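Local coordinates for protein D-glycero-D-manno-heptose 1-phosphate kinase (Bacteroides thetaiotaomicron, PDB 3K85) that probably transfers phosphate from ATP to a sugar substrate, as a GHMP-family kinase named for D-glycero-D-manno-heptose 1-phosphate, at residues I53-N56 and Q61-K64; G83-I88 and K97-T102; R90-E95 and L133-Y138; T103-P108 and S117-C122; D160-A165 and N170-L175. All blocks are in the same frame, centred on the assembly; numbering follows the deposited sequence.

Contact 1: residues I53-N56 and Q61-K64; sequences IEIN and QCCK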
# COMPACT_ATOMS: atom_id res chain seq x y z
N ILE A 53 9.80 20.33 -35.54
CA ILE A 53 9.84 19.65 -34.26
C ILE A 53 11.10 20.12 -33.57
O ILE A 53 12.21 19.72 -33.91
CB ILE A 53 9.87 18.12 -34.41
CG1 ILE A 53 10.28 17.48 -33.09
CG2 ILE A 53 10.81 17.73 -35.54
CD1 ILE A 53 10.38 15.97 -33.14
N GLU A 54 10.91 21.00 -32.59
CA GLU A 54 12.01 21.59 -31.85
C GLU A 54 12.30 20.89 -30.53
O GLU A 54 11.41 20.72 -29.70
CB GLU A 54 11.69 23.06 -31.61
CG GLU A 54 11.24 23.77 -32.87
CD GLU A 54 10.84 25.22 -32.63
OE1 GLU A 54 11.68 25.99 -32.12
OE2 GLU A 54 9.67 25.57 -32.94
N ILE A 55 13.55 20.51 -30.35
CA ILE A 55 13.99 19.82 -29.13
C ILE A 55 14.97 20.64 -28.28
O ILE A 55 16.05 21.03 -28.74
CB ILE A 55 14.64 18.48 -29.50
CG1 ILE A 55 13.56 17.54 -30.05
CG2 ILE A 55 15.35 17.89 -28.29
CD1 ILE A 55 14.11 16.24 -30.61
N ASN A 56 14.58 20.91 -27.04
CA ASN A 56 15.44 21.66 -26.12
C ASN A 56 15.58 20.81 -24.85
O ASN A 56 14.87 21.01 -23.88
CB ASN A 56 14.82 23.03 -25.82
CG ASN A 56 15.68 23.85 -24.88
OD1 ASN A 56 16.86 23.57 -24.70
ND2 ASN A 56 15.09 24.87 -24.28
N GLN A 61 21.57 17.40 -23.33
CA GLN A 61 22.45 18.46 -23.80
C GLN A 61 22.30 18.66 -25.30
O GLN A 61 23.29 18.71 -26.03
CB GLN A 61 23.90 18.12 -23.44
CG GLN A 61 24.23 18.31 -21.96
CD GLN A 61 25.47 17.55 -21.54
OE1 GLN A 61 26.00 17.76 -20.44
NE2 GLN A 61 25.94 16.66 -22.40
N CYS A 62 21.06 18.79 -25.75
CA CYS A 62 20.77 18.98 -27.16
C CYS A 62 19.75 20.06 -27.39
O CYS A 62 18.79 20.20 -26.63
CB CYS A 62 20.24 17.68 -27.76
SG CYS A 62 19.48 17.89 -29.40
N CYS A 63 19.95 20.83 -28.45
CA CYS A 63 19.03 21.91 -28.80
C CYS A 63 19.00 22.06 -30.31
O CYS A 63 19.67 22.93 -30.87
CB CYS A 63 19.46 23.22 -28.16
SG CYS A 63 18.29 24.54 -28.48
N LYS A 64 18.20 21.21 -30.96
CA LYS A 64 18.09 21.23 -32.42
C LYS A 64 16.67 21.21 -32.94
O LYS A 64 15.75 20.74 -32.28
CB LYS A 64 18.84 20.03 -33.01
CG LYS A 64 20.34 20.10 -32.82
CD LYS A 64 21.02 18.86 -33.39
CE LYS A 64 22.53 19.04 -33.43
NZ LYS A 64 23.09 19.38 -32.09
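I55 N and K64 O make the sound hydrogen bond between the two strands of an antiparallel beta hairpin, in which 53-56 runs up to the turn and 61-64 runs back from it. From I55 N to K64 O the bond is 2.9 Å long with an N-H...O angle of 168°, so it is nearly straight. Its return partner, K64 N to I55 O, is weak: the length is 3.1 Å, but the angle at the hydrogen falls to 127°. Nearer the turn, Q61, with positive phi, and C62 together face a single residue of the other strand, a G1 beta bulge.

The side of the hairpin carrying I55 and C62 is the tightly packed one. I55 is buried, and because its CG2 stands anti to the backbone N, that methyl comes within 4.3 Å of C62 SG, an apolar contact at ordinary packing distance. I101 of the neighbouring strand, together with Y66 and A78, completes the surroundings of I55. The side carrying N56 and C63 is looser and more open to solvent. N56 OD1 approaches C63 SG no closer than 4.2 Å, while its ND2 turns to Y58 OH for a hydrogen bond. K64 starts on the same side as I55, but its aliphatic chain leads away from 53-56, and its amine makes a long, weak ion pair with E77.

I55 O, only weakly bonded by K64 N, also receives a CA-H...O contact from C63 CA, 3.1 Å away with 153° at the hydrogen.

Contact 2: residues G83-I88 and K97-T102; sequences GVYNRI and KSFKIT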
# COMPACT_ATOMS: atom_id res chain seq x y z
N GLY A 83 13.27 8.25 -29.21
CA GLY A 83 12.74 6.91 -28.99
C GLY A 83 11.25 6.94 -28.64
O GLY A 83 10.44 6.21 -29.22
N VAL A 84 10.88 7.78 -27.68
CA VAL A 84 9.49 7.88 -27.28
C VAL A 84 8.62 8.35 -28.43
O VAL A 84 7.61 7.73 -28.75
CB VAL A 84 9.31 8.84 -26.09
CG1 VAL A 84 7.84 8.93 -25.72
CG2 VAL A 84 10.13 8.36 -24.91
N TYR A 85 9.02 9.45 -29.05
CA TYR A 85 8.26 9.98 -30.17
C TYR A 85 8.06 8.94 -31.27
O TYR A 85 6.97 8.82 -31.83
CB TYR A 85 8.97 11.20 -30.76
CG TYR A 85 8.30 11.70 -32.00
CD1 TYR A 85 7.10 12.39 -31.93
CD2 TYR A 85 8.83 11.43 -33.27
CE1 TYR A 85 6.43 12.80 -33.08
CE2 TYR A 85 8.17 11.83 -34.43
CZ TYR A 85 6.97 12.51 -34.33
OH TYR A 85 6.27 12.88 -35.46
N ASN A 86 9.11 8.18 -31.60
CA ASN A 86 8.99 7.18 -32.66
C ASN A 86 8.01 6.07 -32.28
O ASN A 86 7.08 5.74 -33.04
CB ASN A 86 10.37 6.58 -32.99
CG ASN A 86 11.29 7.58 -33.70
OD1 ASN A 86 10.83 8.49 -34.38
ND2 ASN A 86 12.59 7.38 -33.54
N ARG A 87 8.23 5.51 -31.08
CA ARG A 87 7.40 4.44 -30.54
C ARG A 87 5.93 4.82 -30.53
O ARG A 87 5.08 4.00 -30.89
CB ARG A 87 7.86 4.11 -29.12
CG ARG A 87 7.44 2.74 -28.62
CD ARG A 87 8.28 1.64 -29.27
NE ARG A 87 8.26 0.41 -28.48
CZ ARG A 87 7.17 -0.34 -28.33
NH1 ARG A 87 6.04 0.02 -28.93
NH2 ARG A 87 7.21 -1.42 -27.56
N ILE A 88 5.62 6.06 -30.12
CA ILE A 88 4.23 6.52 -30.06
C ILE A 88 3.66 6.71 -31.47
O ILE A 88 2.47 6.44 -31.71
CB ILE A 88 4.07 7.89 -29.27
CG1 ILE A 88 4.43 7.70 -27.79
CG2 ILE A 88 2.63 8.38 -29.35
CD1 ILE A 88 3.61 6.64 -27.09
N LYS A 97 4.00 14.75 -36.49
CA LYS A 97 3.64 15.79 -35.53
C LYS A 97 4.58 16.99 -35.55
O LYS A 97 5.78 16.85 -35.82
CB LYS A 97 3.59 15.20 -34.11
CG LYS A 97 2.20 15.18 -33.50
CD LYS A 97 1.36 14.03 -34.02
CE LYS A 97 -0.08 14.15 -33.51
NZ LYS A 97 -0.85 12.88 -33.67
N SER A 98 4.03 18.17 -35.25
CA SER A 98 4.79 19.41 -35.20
C SER A 98 4.66 19.99 -33.78
O SER A 98 3.56 20.36 -33.35
CB SER A 98 4.24 20.39 -36.25
OG SER A 98 5.01 21.58 -36.33
N PHE A 99 5.76 20.09 -33.06
CA PHE A 99 5.68 20.58 -31.68
C PHE A 99 7.02 21.03 -31.12
O PHE A 99 8.08 20.78 -31.69
CB PHE A 99 5.14 19.47 -30.79
CG PHE A 99 6.03 18.26 -30.76
CD1 PHE A 99 7.04 18.14 -29.82
CD2 PHE A 99 5.89 17.25 -31.73
CE1 PHE A 99 7.91 17.04 -29.84
CE2 PHE A 99 6.75 16.15 -31.76
CZ PHE A 99 7.76 16.05 -30.81
N LYS A 100 6.95 21.69 -29.96
CA LYS A 100 8.13 22.16 -29.27
C LYS A 100 8.15 21.32 -28.00
O LYS A 100 7.12 21.15 -27.36
CB LYS A 100 7.99 23.65 -28.95
CG LYS A 100 9.28 24.33 -28.48
CD LYS A 100 9.05 25.78 -28.01
CE LYS A 100 8.64 26.74 -29.13
NZ LYS A 100 7.25 26.54 -29.65
N ILE A 101 9.31 20.78 -27.64
CA ILE A 101 9.42 19.97 -26.44
C ILE A 101 10.66 20.30 -25.62
O ILE A 101 11.78 20.27 -26.14
CB ILE A 101 9.39 18.45 -26.79
CG1 ILE A 101 9.47 17.62 -25.51
CG2 ILE A 101 10.51 18.10 -27.75
CD1 ILE A 101 9.45 16.12 -25.74
N THR A 102 10.46 20.61 -24.34
CA THR A 102 11.55 20.97 -23.45
C THR A 102 11.81 19.90 -22.41
O THR A 102 10.88 19.29 -21.90
CB THR A 102 11.25 22.29 -22.76
OG1 THR A 102 11.05 23.28 -23.76
CG2 THR A 102 12.39 22.70 -21.84
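An alpha-helix packed on a beta-sheet, inside the N-terminal family region of this GHMP kinase, brings Y85 of helix 79-91 against K97, just ahead of strand 99-105, and F99, its first residue. One tyrosine makes all the direct contacts of this helix segment with 97-102. With CG anti to the backbone N (chi1 174°), its ring leaves the helix toward the strand, and the hydroxyl reaches the chain ahead of it. K97 N donates to Y85 OH over 3.1 Å at an N-H...O angle of 158°. The same hydroxyl is also hydrogen-bonded to M69 O, so two backbone groups grip the phenol and fix where the ring ends.

K97 CB lies in the ring plane at the edge, 3.9 Å from Y85 CE1. Beyond CB the lysine bends and carries its amine away from the helix. F99 supplies the apolar part: its CE2 comes within 3.6 Å of Y85 CE1. The ring centroids are 5.6 Å apart and the planes meet at 43°, an oblique pairing that is neither a stack nor a T-shape. On the F99 side, Y85 CE1 sits at the ring edge, near its plane.

Around this junction, F99 also packs on I45 of strand 39-47. On other sides of helix 79-91, V84 and I88 press against helix 115-131, while R87 forms a salt bridge with E146 of helix 137-151.

Contact 3: residues R90-E95 and L133-Y138; sequences RDYRLE and LPLGDY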
# COMPACT_ATOMS: atom_id res chain seq x y z
N ARG A 90 4.50 5.00 -34.09
CA ARG A 90 4.28 3.65 -34.59
C ARG A 90 3.09 2.96 -33.94
O ARG A 90 2.13 2.58 -34.61
CB ARG A 90 5.52 2.78 -34.37
CG ARG A 90 6.71 3.18 -35.20
CD ARG A 90 7.57 1.97 -35.45
NE ARG A 90 8.11 1.42 -34.21
CZ ARG A 90 9.09 1.98 -33.52
NH1 ARG A 90 9.65 3.11 -33.94
NH2 ARG A 90 9.53 1.40 -32.41
N ASP A 91 3.16 2.78 -32.62
CA ASP A 91 2.11 2.11 -31.88
C ASP A 91 0.71 2.64 -32.13
O ASP A 91 -0.25 1.88 -32.10
CB ASP A 91 2.41 2.16 -30.38
CG ASP A 91 3.42 1.12 -29.97
OD1 ASP A 91 3.88 0.37 -30.86
OD2 ASP A 91 3.75 1.05 -28.77
N TYR A 92 0.59 3.93 -32.38
CA TYR A 92 -0.73 4.49 -32.62
C TYR A 92 -0.97 4.88 -34.08
O TYR A 92 -2.02 5.46 -34.41
CB TYR A 92 -0.95 5.66 -31.64
CG TYR A 92 -0.95 5.17 -30.22
CD1 TYR A 92 -2.08 4.55 -29.68
CD2 TYR A 92 0.22 5.18 -29.45
CE1 TYR A 92 -2.06 3.94 -28.43
CE2 TYR A 92 0.26 4.57 -28.20
CZ TYR A 92 -0.88 3.95 -27.70
OH TYR A 92 -0.86 3.30 -26.49
N ARG A 93 -0.01 4.55 -34.94
CA ARG A 93 -0.10 4.83 -36.38
C ARG A 93 -0.54 6.26 -36.63
O ARG A 93 -1.50 6.50 -37.36
CB ARG A 93 -1.11 3.88 -37.02
CG ARG A 93 -0.92 2.40 -36.72
CD ARG A 93 -2.11 1.61 -37.27
NE ARG A 93 -2.55 2.14 -38.56
CZ ARG A 93 -3.51 1.62 -39.33
NH1 ARG A 93 -4.15 0.52 -38.94
NH2 ARG A 93 -3.84 2.20 -40.48
N LEU A 94 0.16 7.21 -36.03
CA LEU A 94 -0.21 8.62 -36.16
C LEU A 94 0.53 9.37 -37.26
O LEU A 94 1.64 9.00 -37.63
CB LEU A 94 0.03 9.32 -34.82
CG LEU A 94 -0.54 8.58 -33.60
CD1 LEU A 94 -0.05 9.25 -32.32
CD2 LEU A 94 -2.06 8.57 -33.68
N GLU A 95 -0.10 10.44 -37.75
CA GLU A 95 0.49 11.28 -38.79
C GLU A 95 1.61 12.10 -38.16
O GLU A 95 1.62 12.33 -36.95
CB GLU A 95 -0.56 12.24 -39.36
CG GLU A 95 -1.73 11.55 -40.03
CD GLU A 95 -2.78 12.53 -40.53
OE1 GLU A 95 -2.47 13.34 -41.44
OE2 GLU A 95 -3.92 12.49 -40.02
N LEU A 133 -3.72 9.20 -24.81
CA LEU A 133 -3.42 7.79 -25.06
C LEU A 133 -3.94 6.87 -23.97
O LEU A 133 -3.90 7.20 -22.79
CB LEU A 133 -1.91 7.61 -25.20
CG LEU A 133 -1.21 8.49 -26.23
CD1 LEU A 133 0.28 8.30 -26.12
CD2 LEU A 133 -1.69 8.14 -27.63
N PRO A 134 -4.44 5.69 -24.35
CA PRO A 134 -4.97 4.73 -23.37
C PRO A 134 -3.88 3.92 -22.66
O PRO A 134 -3.86 2.69 -22.74
CB PRO A 134 -5.88 3.85 -24.22
CG PRO A 134 -5.12 3.79 -25.52
CD PRO A 134 -4.69 5.22 -25.73
N LEU A 135 -2.97 4.60 -21.96
CA LEU A 135 -1.88 3.93 -21.25
C LEU A 135 -1.86 4.24 -19.75
O LEU A 135 -1.66 5.38 -19.35
CB LEU A 135 -0.53 4.33 -21.85
CG LEU A 135 -0.20 3.82 -23.26
CD1 LEU A 135 1.08 4.46 -23.77
CD2 LEU A 135 -0.08 2.31 -23.22
N GLY A 136 -2.05 3.21 -18.93
CA GLY A 136 -2.04 3.39 -17.49
C GLY A 136 -0.70 3.04 -16.88
O GLY A 136 0.28 2.82 -17.60
N ASP A 137 -0.64 2.96 -15.55
CA ASP A 137 0.62 2.64 -14.88
C ASP A 137 1.33 1.44 -15.48
O ASP A 137 2.42 1.58 -16.03
CB ASP A 137 0.39 2.39 -13.39
CG ASP A 137 -0.12 3.60 -12.67
OD1 ASP A 137 0.26 4.74 -13.04
OD2 ASP A 137 -0.90 3.42 -11.71
N TYR A 138 0.73 0.26 -15.37
CA TYR A 138 1.37 -0.94 -15.90
C TYR A 138 1.82 -0.81 -17.35
O TYR A 138 2.96 -1.13 -17.66
CB TYR A 138 0.46 -2.16 -15.72
CG TYR A 138 0.58 -2.76 -14.33
CD1 TYR A 138 1.68 -3.53 -13.97
CD2 TYR A 138 -0.40 -2.51 -13.35
CE1 TYR A 138 1.81 -4.06 -12.67
CE2 TYR A 138 -0.29 -3.03 -12.05
CZ TYR A 138 0.82 -3.81 -11.71
OH TYR A 138 0.91 -4.36 -10.45
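At Y92 the chain leaves helix 79-91 through a Schellman motif, with R93 at positive phi as the C-prime residue and R93 N bonded to R90 O (2.9 Å), while opposite it 133-135 folds into an inverse gamma turn centred on P134. The CA atoms of Y92 and L133 are 8.7 Å apart, a gap spanned by side chains alone.

Y92 carries the contact. With CG anti to the carbonyl carbon (chi1 -64°), its ring swings out toward 133-135. L133 CD2 stands over one face of the Y92 ring, 3.9 Å from the centroid and only 7° off the ring normal, which is the geometry of a CH-pi interaction. P134 arrives from the opposing direction and sets its CD 4.0 Å from Y92 CE1, at an oblique angle to the ring. At the far end of the tyrosine, the hydroxyl is lodged against the branch point of L135: Y92 OH lies 3.3 Å from CG and 3.5 Å from each of CD1 and CD2. These are apolar neighbours for the oxygen and offer it no polar partner.

Farther along the second segment, D137 forms a salt bridge with K188 of the second subunit, bringing the start of helix 137-151 to the dimer contact. The leucines instead continue inward from this surface patch: L133 packs on I88 of helix 79-91 and I128 of helix 115-131, and L135 on I128 and on T140 and L143 of helix 137-151.

Contact 4: residues T103-P108 and S117-C122; sequences TYNDAP and STMVVC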
# COMPACT_ATOMS: atom_id res chain seq x y z
N THR A 103 13.07 19.71 -22.05
CA THR A 103 13.38 18.65 -21.11
C THR A 103 14.55 18.93 -20.18
O THR A 103 15.58 19.44 -20.62
CB THR A 103 13.68 17.36 -21.90
OG1 THR A 103 12.46 16.83 -22.44
CG2 THR A 103 14.28 16.33 -21.02
N TYR A 104 14.39 18.60 -18.91
CA TYR A 104 15.49 18.74 -17.95
C TYR A 104 15.27 17.83 -16.75
O TYR A 104 14.14 17.47 -16.44
CB TYR A 104 15.72 20.22 -17.55
CG TYR A 104 14.75 20.84 -16.57
CD1 TYR A 104 14.96 20.72 -15.19
CD2 TYR A 104 13.66 21.58 -17.02
CE1 TYR A 104 14.08 21.33 -14.27
CE2 TYR A 104 12.78 22.20 -16.11
CZ TYR A 104 13.00 22.06 -14.74
OH TYR A 104 12.11 22.64 -13.85
N ASN A 105 16.37 17.45 -16.11
CA ASN A 105 16.36 16.53 -14.98
C ASN A 105 17.07 17.18 -13.79
O ASN A 105 17.84 18.12 -13.97
CB ASN A 105 17.10 15.25 -15.40
CG ASN A 105 16.71 14.04 -14.57
OD1 ASN A 105 17.07 13.92 -13.40
ND2 ASN A 105 15.96 13.12 -15.18
N ASP A 106 16.79 16.70 -12.58
CA ASP A 106 17.42 17.24 -11.37
C ASP A 106 18.64 16.40 -10.99
O ASP A 106 19.27 16.66 -9.96
CB ASP A 106 16.45 17.26 -10.18
CG ASP A 106 15.37 18.31 -10.32
OD1 ASP A 106 15.65 19.38 -10.91
OD2 ASP A 106 14.24 18.08 -9.83
N ALA A 107 18.96 15.40 -11.80
CA ALA A 107 20.11 14.54 -11.54
C ALA A 107 20.84 14.15 -12.83
O ALA A 107 20.22 13.85 -13.85
CB ALA A 107 19.66 13.29 -10.80
N PRO A 108 22.19 14.16 -12.78
CA PRO A 108 23.07 13.83 -13.91
C PRO A 108 22.95 12.41 -14.50
O PRO A 108 22.19 11.57 -14.00
CB PRO A 108 24.47 14.11 -13.35
CG PRO A 108 24.30 13.84 -11.88
CD PRO A 108 22.98 14.50 -11.59
N SER A 117 15.39 6.13 -17.00
CA SER A 117 14.05 5.55 -16.98
C SER A 117 13.02 6.57 -16.51
O SER A 117 11.91 6.67 -17.06
CB SER A 117 14.04 4.32 -16.08
OG SER A 117 15.04 3.40 -16.49
N THR A 118 13.38 7.36 -15.51
CA THR A 118 12.46 8.37 -15.00
C THR A 118 12.11 9.34 -16.12
O THR A 118 10.93 9.66 -16.30
CB THR A 118 13.08 9.13 -13.82
OG1 THR A 118 13.09 8.28 -12.67
CG2 THR A 118 12.29 10.38 -13.51
N MSE A 119 13.11 9.77 -16.88
CA MSE A 119 12.87 10.71 -17.98
C MSE A 119 12.01 10.13 -19.10
O MSE A 119 11.16 10.83 -19.67
CB MSE A 119 14.19 11.23 -18.56
CG MSE A 119 14.01 12.14 -19.78
SE MSE A 119 12.90 13.73 -19.45
CE MSE A 119 14.15 14.66 -18.29
N VAL A 120 12.24 8.86 -19.44
CA VAL A 120 11.45 8.20 -20.48
C VAL A 120 9.98 8.18 -20.02
O VAL A 120 9.07 8.49 -20.79
CB VAL A 120 11.93 6.74 -20.72
CG1 VAL A 120 10.93 5.99 -21.61
CG2 VAL A 120 13.30 6.74 -21.38
N VAL A 121 9.75 7.83 -18.76
CA VAL A 121 8.40 7.81 -18.22
C VAL A 121 7.80 9.21 -18.31
O VAL A 121 6.69 9.40 -18.79
CB VAL A 121 8.37 7.35 -16.73
CG1 VAL A 121 6.94 7.45 -16.15
CG2 VAL A 121 8.90 5.92 -16.63
N CYS A 122 8.56 10.20 -17.86
CA CYS A 122 8.10 11.58 -17.91
C CYS A 122 7.70 11.97 -19.33
O CYS A 122 6.62 12.50 -19.57
CB CYS A 122 9.20 12.52 -17.40
SG CYS A 122 8.71 14.25 -17.39
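N105 OD1, on the side chain that lies alongside M119, accepts A107 N at 2.9 Å, closing an Asx turn just past the end of strand 99-105. The donor lies in the carbonyl plane on a lone pair, with an angle of 142° at the hydrogen. This bond fixes the amide's rotation and leaves ND2 facing M119 CE at 3.9 Å, where it is buried and has no modelled partner.

M119, a selenomethionine, fills the gap between helix and strand, whose local axes are 9.8 Å apart and run at 145°. Its chain bends at chi2 (58°) and again at chi3, which turns the methyl across the strand. CE lies 3.4 Å from Y104 O, and it meets T103 CG2 tip to tip. That last pair, at 3.2 Å, is tighter than two carbons normally allow, so the exact position of the methyl is doubtful. A41 of strand 39-47 also touches both N105 and M119.

Strand 99-105 and helix 115-131 flank a glycine-rich loop that contains P108, S111, G114 and T115. This loop is the family's signature motif, which in GHMP kinases typically wraps the phosphates of ATP and probably does so here.

Contact 5: residues D160-A165 and N170-L175; sequences DQYAAA and NYMEFL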
# COMPACT_ATOMS: atom_id res chain seq x y z
N ASP A 160 13.38 0.66 -12.05
CA ASP A 160 13.35 2.08 -12.40
C ASP A 160 12.12 2.53 -13.17
O ASP A 160 11.51 3.54 -12.82
CB ASP A 160 14.59 2.47 -13.21
CG ASP A 160 15.87 2.28 -12.44
OD1 ASP A 160 15.81 1.83 -11.27
OD2 ASP A 160 16.94 2.57 -13.01
N GLN A 161 11.76 1.82 -14.22
CA GLN A 161 10.59 2.24 -14.99
C GLN A 161 9.31 2.23 -14.14
O GLN A 161 8.51 3.16 -14.18
CB GLN A 161 10.38 1.34 -16.21
CG GLN A 161 11.39 1.55 -17.34
CD GLN A 161 12.71 0.81 -17.12
OE1 GLN A 161 12.99 0.32 -16.03
NE2 GLN A 161 13.52 0.75 -18.17
N TYR A 162 9.14 1.17 -13.36
CA TYR A 162 7.95 1.03 -12.54
C TYR A 162 7.88 2.02 -11.39
O TYR A 162 6.80 2.54 -11.07
CB TYR A 162 7.85 -0.41 -12.01
CG TYR A 162 7.43 -1.41 -13.07
CD1 TYR A 162 6.09 -1.70 -13.28
CD2 TYR A 162 8.38 -1.99 -13.92
CE1 TYR A 162 5.68 -2.55 -14.31
CE2 TYR A 162 7.98 -2.84 -14.96
CZ TYR A 162 6.63 -3.11 -15.15
OH TYR A 162 6.22 -3.89 -16.22
N ALA A 163 9.02 2.30 -10.76
CA ALA A 163 9.04 3.25 -9.66
C ALA A 163 8.59 4.62 -10.17
O ALA A 163 7.71 5.26 -9.59
CB ALA A 163 10.44 3.34 -9.07
N ALA A 164 9.15 5.05 -11.29
CA ALA A 164 8.80 6.34 -11.85
C ALA A 164 7.32 6.51 -12.16
O ALA A 164 6.73 7.54 -11.84
CB ALA A 164 9.62 6.61 -13.11
N ALA A 165 6.71 5.49 -12.77
CA ALA A 165 5.30 5.56 -13.13
C ALA A 165 4.32 5.36 -11.98
O ALA A 165 3.23 5.95 -11.97
CB ALA A 165 5.00 4.55 -14.26
N ASN A 170 7.07 1.13 -2.95
CA ASN A 170 6.56 -0.04 -3.64
C ASN A 170 7.38 -1.31 -3.35
O ASN A 170 8.58 -1.24 -3.08
CB ASN A 170 6.54 0.22 -5.16
CG ASN A 170 5.49 1.25 -5.56
OD1 ASN A 170 5.78 2.22 -6.28
ND2 ASN A 170 4.25 1.04 -5.12
N TYR A 171 6.70 -2.45 -3.34
CA TYR A 171 7.33 -3.75 -3.14
C TYR A 171 6.93 -4.42 -4.43
O TYR A 171 5.77 -4.77 -4.63
CB TYR A 171 6.72 -4.48 -1.95
CG TYR A 171 7.30 -5.84 -1.66
CD1 TYR A 171 8.52 -5.96 -1.00
CD2 TYR A 171 6.60 -7.01 -1.97
CE1 TYR A 171 9.03 -7.21 -0.65
CE2 TYR A 171 7.10 -8.26 -1.62
CZ TYR A 171 8.32 -8.35 -0.96
OH TYR A 171 8.84 -9.58 -0.62
N MSE A 172 7.89 -4.57 -5.33
CA MSE A 172 7.64 -5.14 -6.65
C MSE A 172 8.09 -6.58 -6.78
O MSE A 172 9.16 -6.97 -6.29
CB MSE A 172 8.35 -4.29 -7.71
CG MSE A 172 8.27 -2.80 -7.44
SE MSE A 172 9.04 -1.69 -8.82
CE MSE A 172 7.68 -0.28 -8.84
N GLU A 173 7.25 -7.36 -7.44
CA GLU A 173 7.54 -8.77 -7.67
C GLU A 173 7.79 -8.92 -9.15
O GLU A 173 6.88 -8.74 -9.96
CB GLU A 173 6.36 -9.63 -7.21
CG GLU A 173 6.23 -9.72 -5.70
CD GLU A 173 4.94 -10.38 -5.24
OE1 GLU A 173 3.90 -9.70 -5.19
OE2 GLU A 173 4.97 -11.60 -4.93
N PHE A 174 9.04 -9.21 -9.51
CA PHE A 174 9.42 -9.41 -10.90
C PHE A 174 9.51 -10.92 -11.01
O PHE A 174 10.58 -11.53 -10.84
CB PHE A 174 10.76 -8.74 -11.17
CG PHE A 174 10.69 -7.24 -11.08
CD1 PHE A 174 10.11 -6.49 -12.10
CD2 PHE A 174 11.16 -6.58 -9.94
CE1 PHE A 174 9.99 -5.11 -12.00
CE2 PHE A 174 11.04 -5.19 -9.83
CZ PHE A 174 10.46 -4.46 -10.86
N LEU A 175 8.35 -11.51 -11.28
CA LEU A 175 8.19 -12.94 -11.39
C LEU A 175 8.86 -13.58 -12.59
O LEU A 175 9.27 -12.90 -13.53
CB LEU A 175 6.69 -13.25 -11.39
CG LEU A 175 5.98 -12.62 -10.18
CD1 LEU A 175 4.47 -12.66 -10.36
CD2 LEU A 175 6.41 -13.34 -8.91
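Y162 leaves helix 159-166 facing strand 169-175, and its contacts can be followed outward from CB. Y162 CB itself meets the end of M172, a selenomethionine, with M172 SE at 3.6 Å. The modelled CE comes nearer than carbon atoms can, so the exact placing of the M172 end, and its approach to A163 N beside the tyrosine, is doubtful.

From CB, the first torsion puts CG anti to the carbonyl carbon (chi1 -74°), and the ring extends past M172 toward F174. The ring atom that touches is Y162 CD2, which lies 4.0 Å from F174 CE1. Relative to the F174 ring, Y162 CD2 sits at the edge, close to its plane. The whole rings form an offset edge-to-face pair, with the edge of F174 directed at the face of Y162, centroids 5.9 Å apart and planes at 73°. The two side chains run past one another, antiparallel in direction. Farther out on the phenol ring, Y162 CE1 comes to 4.1 Å from Y138 CD1, so the outer part of the ring abuts a second tyrosine, at the start of helix 137-151.

The helix and strand axes are 10.2 Å apart at their closest and inclined at 141°. V180 of strand 179-185 packs on both Y162 and F174, S141 of helix 137-151 touches Y162, and N34 of strand 30-37 lies against A163 and M172, so the contact is enclosed between sheet and helices.

How the contacts relate
Contacts 1, 2 and 4 form one continuous region. E54 O to I101 N (2.9 Å) joins contact 1 to contact 2, and N56 O to T103 N (2.9 Å) joins it to contact 4, both probable hydrogen bonds between neighbouring strands. Contacts 2 and 3 share helix 79-91, and I88 CD1 packs on L133 CD1 at 3.8 Å. Contact 4 borders the probable ATP-binding loop. The centre of contact 5 is about 17 Å from that of contact 4, and the two meet where V121 CG2 touches A164 CB at 3.7 Å. Contacts 1 and 5 are farthest apart, with centres about 30 Å from each other, yet both reach the same large sheet.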